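Local atomic coordinates of signal recognition particle receptor subunit beta (Mus musculus, PDB entry 2FH5), a protein that binds GTP as the membrane-bound subunit of the signal recognition particle receptor, helping target nascent secretory proteins to the endoplasmic reticulum. Residues Thr21-Thr29 with Ser200-Leu210. Sequence-based numbering, arbitrary orientation.
Sequences TLLFVRLLT and SADIQDLEKWL. With MG (magnesium ion), chain C; GTP (guanosine-5'-triphosphate), chain D.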
# COMPACT_ATOMS: atom_id res chain seq x y z
N THR B 21 2.14 -0.36 2.67
CA THR B 21 1.14 -1.33 3.04
C THR B 21 1.72 -2.64 3.50
O THR B 21 1.19 -3.23 4.44
CB THR B 21 0.15 -1.55 1.89
OG1 THR B 21 -0.44 -0.30 1.58
CG2 THR B 21 -0.98 -2.49 2.32
N LEU B 22 2.79 -3.12 2.86
CA LEU B 22 3.36 -4.38 3.28
C LEU B 22 3.96 -4.25 4.69
O LEU B 22 3.79 -5.14 5.50
CB LEU B 22 4.41 -4.90 2.31
CG LEU B 22 4.80 -6.35 2.65
CD1 LEU B 22 3.56 -7.18 2.79
CD2 LEU B 22 5.70 -6.96 1.58
N LEU B 23 4.63 -3.13 4.99
CA LEU B 23 5.19 -2.94 6.34
C LEU B 23 4.06 -2.94 7.34
O LEU B 23 4.14 -3.57 8.38
CB LEU B 23 5.92 -1.60 6.46
CG LEU B 23 7.32 -1.52 5.87
CD1 LEU B 23 7.86 -0.12 6.05
CD2 LEU B 23 8.21 -2.53 6.57
N PHE B 24 3.00 -2.22 7.01
CA PHE B 24 1.80 -2.11 7.82
C PHE B 24 1.29 -3.52 8.15
O PHE B 24 1.00 -3.83 9.31
CB PHE B 24 0.77 -1.29 7.02
CG PHE B 24 -0.58 -1.14 7.65
CD1 PHE B 24 -0.79 -0.20 8.65
CD2 PHE B 24 -1.67 -1.83 7.15
CE1 PHE B 24 -2.10 0.05 9.14
CE2 PHE B 24 -2.98 -1.59 7.63
CZ PHE B 24 -3.19 -0.64 8.62
N VAL B 25 1.22 -4.39 7.14
CA VAL B 25 0.75 -5.76 7.33
C VAL B 25 1.71 -6.57 8.21
O VAL B 25 1.30 -7.25 9.14
CB VAL B 25 0.59 -6.49 5.96
CG1 VAL B 25 0.31 -7.97 6.17
CG2 VAL B 25 -0.54 -5.85 5.16
N ARG B 26 2.99 -6.50 7.88
CA ARG B 26 4.02 -7.19 8.63
C ARG B 26 4.03 -6.82 10.12
O ARG B 26 4.30 -7.68 10.97
CB ARG B 26 5.38 -6.84 8.04
CG ARG B 26 6.37 -7.92 8.19
CD ARG B 26 6.29 -8.76 6.96
NE ARG B 26 6.41 -10.18 7.26
CZ ARG B 26 6.49 -11.12 6.32
NH1 ARG B 26 6.47 -10.76 5.04
NH2 ARG B 26 6.54 -12.40 6.66
N LEU B 27 3.74 -5.56 10.44
CA LEU B 27 3.73 -5.09 11.82
C LEU B 27 2.52 -5.59 12.57
O LEU B 27 2.59 -5.85 13.77
CB LEU B 27 3.73 -3.55 11.87
CG LEU B 27 5.07 -2.85 11.62
CD1 LEU B 27 4.88 -1.37 11.42
CD2 LEU B 27 6.00 -3.11 12.78
N LEU B 28 1.41 -5.72 11.86
CA LEU B 28 0.16 -6.15 12.46
C LEU B 28 -0.09 -7.66 12.51
O LEU B 28 -0.87 -8.12 13.34
CB LEU B 28 -0.99 -5.48 11.70
CG LEU B 28 -1.11 -3.96 11.80
CD1 LEU B 28 -2.06 -3.39 10.73
CD2 LEU B 28 -1.59 -3.64 13.19
N THR B 29 0.55 -8.44 11.64
CA THR B 29 0.29 -9.88 11.57
C THR B 29 1.54 -10.73 11.52
O THR B 29 1.48 -11.94 11.71
CB THR B 29 -0.49 -10.25 10.28
OG1 THR B 29 0.41 -10.23 9.17
CG2 THR B 29 -1.62 -9.28 10.01
N SER B 200 9.61 -14.85 7.09
CA SER B 200 9.47 -13.64 7.89
C SER B 200 10.32 -12.48 7.36
O SER B 200 11.18 -12.64 6.48
CB SER B 200 9.83 -13.91 9.36
OG SER B 200 11.21 -14.18 9.54
N ALA B 201 10.05 -11.30 7.92
CA ALA B 201 10.74 -10.08 7.52
C ALA B 201 11.76 -9.59 8.55
O ALA B 201 11.95 -10.19 9.62
CB ALA B 201 9.71 -8.98 7.24
N ASP B 202 12.42 -8.49 8.21
CA ASP B 202 13.42 -7.85 9.06
C ASP B 202 12.92 -6.46 9.44
O ASP B 202 13.30 -5.47 8.83
CB ASP B 202 14.76 -7.76 8.33
CG ASP B 202 15.79 -6.94 9.10
OD1 ASP B 202 15.77 -6.96 10.36
OD2 ASP B 202 16.62 -6.27 8.44
N ILE B 203 12.08 -6.41 10.46
CA ILE B 203 11.53 -5.14 10.93
C ILE B 203 11.81 -4.91 12.41
O ILE B 203 11.09 -4.16 13.08
CB ILE B 203 9.99 -5.07 10.66
CG1 ILE B 203 9.26 -6.25 11.31
CG2 ILE B 203 9.72 -5.09 9.16
CD1 ILE B 203 7.75 -6.03 11.44
N GLN B 204 12.86 -5.55 12.92
CA GLN B 204 13.26 -5.43 14.33
C GLN B 204 13.49 -3.99 14.78
O GLN B 204 12.92 -3.53 15.77
CB GLN B 204 14.53 -6.24 14.57
CG GLN B 204 14.29 -7.74 14.60
CD GLN B 204 13.58 -8.18 15.87
OE1 GLN B 204 14.13 -8.09 16.97
NE2 GLN B 204 12.34 -8.66 15.72
N ASP B 205 14.34 -3.28 14.05
CA ASP B 205 14.63 -1.89 14.39
C ASP B 205 13.40 -1.01 14.36
O ASP B 205 13.24 -0.16 15.24
CB ASP B 205 15.68 -1.32 13.44
CG ASP B 205 17.05 -1.92 13.67
OD1 ASP B 205 17.26 -2.45 14.79
OD2 ASP B 205 17.90 -1.86 12.75
N LEU B 206 12.55 -1.22 13.36
CA LEU B 206 11.31 -0.45 13.21
C LEU B 206 10.38 -0.65 14.40
O LEU B 206 9.80 0.31 14.91
CB LEU B 206 10.61 -0.85 11.91
CG LEU B 206 9.24 -0.23 11.61
CD1 LEU B 206 9.41 1.25 11.37
CD2 LEU B 206 8.64 -0.91 10.38
N GLU B 207 10.22 -1.90 14.83
CA GLU B 207 9.37 -2.18 15.99
C GLU B 207 10.05 -1.61 17.25
O GLU B 207 9.38 -1.18 18.18
CB GLU B 207 9.13 -3.68 16.16
CG GLU B 207 8.49 -4.34 14.94
CD GLU B 207 8.01 -5.76 15.20
OE1 GLU B 207 6.88 -5.93 15.70
OE2 GLU B 207 8.77 -6.71 14.90
N LYS B 208 11.38 -1.59 17.27
CA LYS B 208 12.09 -1.02 18.40
C LYS B 208 11.75 0.47 18.46
O LYS B 208 11.30 0.97 19.49
CB LYS B 208 13.61 -1.21 18.27
CG LYS B 208 14.22 -2.05 19.39
CD LYS B 208 15.77 -2.12 19.31
CE LYS B 208 16.36 -3.06 20.39
NZ LYS B 208 17.85 -3.21 20.36
N TRP B 209 11.95 1.18 17.35
CA TRP B 209 11.65 2.62 17.28
C TRP B 209 10.20 2.92 17.61
O TRP B 209 9.90 3.85 18.36
CB TRP B 209 11.97 3.17 15.89
CG TRP B 209 11.71 4.65 15.71
CD1 TRP B 209 12.58 5.67 15.98
CD2 TRP B 209 10.53 5.27 15.18
NE1 TRP B 209 12.02 6.88 15.63
CE2 TRP B 209 10.76 6.66 15.14
CE3 TRP B 209 9.30 4.78 14.72
CZ2 TRP B 209 9.81 7.57 14.66
CZ3 TRP B 209 8.35 5.68 14.24
CH2 TRP B 209 8.61 7.06 14.21
N LEU B 210 9.28 2.14 17.04
CA LEU B 210 7.86 2.35 17.32
C LEU B 210 7.61 2.21 18.81
O LEU B 210 6.85 2.98 19.40
CB LEU B 210 7.02 1.35 16.54
CG LEU B 210 6.73 1.73 15.08
CD1 LEU B 210 6.17 0.53 14.35
CD2 LEU B 210 5.74 2.89 15.05
MG MG C . -0.32 0.93 -0.19
PG GTP D . 1.08 2.63 -2.59
O1G GTP D . 1.02 2.80 -4.03
O2G GTP D . -0.15 2.01 -2.01
O3G GTP D . 1.42 3.97 -1.89
O3B GTP D . 2.37 1.50 -2.40
PB GTP D . 2.90 0.93 -1.08
O1B GTP D . 4.01 1.77 -0.55
O2B GTP D . 1.82 0.70 -0.04
O3A GTP D . 3.53 -0.43 -1.63
PA GTP D . 3.23 -1.92 -1.21
O1A GTP D . 3.28 -2.11 0.21
O2A GTP D . 1.93 -2.38 -1.81
O5' GTP D . 4.52 -2.58 -1.86
C5' GTP D . 4.67 -2.51 -3.26
C4' GTP D . 5.35 -3.79 -3.76
O4' GTP D . 6.66 -3.94 -3.16
C3' GTP D . 4.61 -5.08 -3.39
O3' GTP D . 4.67 -6.04 -4.49
C2' GTP D . 5.34 -5.56 -2.17
O2' GTP D . 5.14 -6.95 -1.84
C1' GTP D . 6.79 -5.17 -2.44
N9 GTP D . 7.57 -4.87 -1.25
C8 GTP D . 7.18 -4.05 -0.19
N7 GTP D . 8.14 -4.00 0.73
C5 GTP D . 9.20 -4.81 0.25
C6 GTP D . 10.47 -5.14 0.76
O6 GTP D . 11.01 -4.79 1.79
N1 GTP D . 11.27 -6.01 -0.03
C2 GTP D . 10.86 -6.53 -1.24
N2 GTP D . 11.69 -7.38 -1.91
N3 GTP D . 9.63 -6.20 -1.72
C4 GTP D . 8.82 -5.35 -0.98
O HOH W 1 -0.29 2.70 0.94
O HOH W 2 -0.26 -0.87 -1.24
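Leu27 puts its two methyls to different uses against 200-210. CD1 meets Leu210 CD1 tip to tip at 3.7 Å and also touches Leu206 CD2, whose side chain runs across it at about a right angle; CD2 lies 3.7 Å from Ile203 CD1 and 3.5 Å from Glu207 CG. Glu207 runs past Leu27 in the opposite direction, and its OE1 hydrogen-bonds Tyr46 OH. One turn earlier, Leu23 CD2 passes alongside Ile203 CG2 at 3.9 Å. Ile203, the N-cap residue, holds CG1 between its backbone N and carbonyl carbon (chi1 56°), which sends CD1 to Leu27 and Arg26 while CG2 serves Leu23. Arg26 bends at chi2 and chi3: its CD rests 3.4 Å from Ala201 CB, and Ala201 N lies above one face of the guanidinium, offset toward its rim. NH1 and NH2 also make weak hydrogen bonds to Ala191 O and Gly30 O respectively. The axes of 21-29 and 204-210 cross at -75°, with a closest approach of 11.4 Å; Leu58 and Tyr46 of the sheet border Leu27. At the N-terminal end of helix 20-29, Thr21 OG1 binds magnesium and the amides of Thr21 and Leu22 donate to GTP phosphate oxygens. The contact joins this P-loop helix to the C-terminal helix, as in Ras-like GTPases.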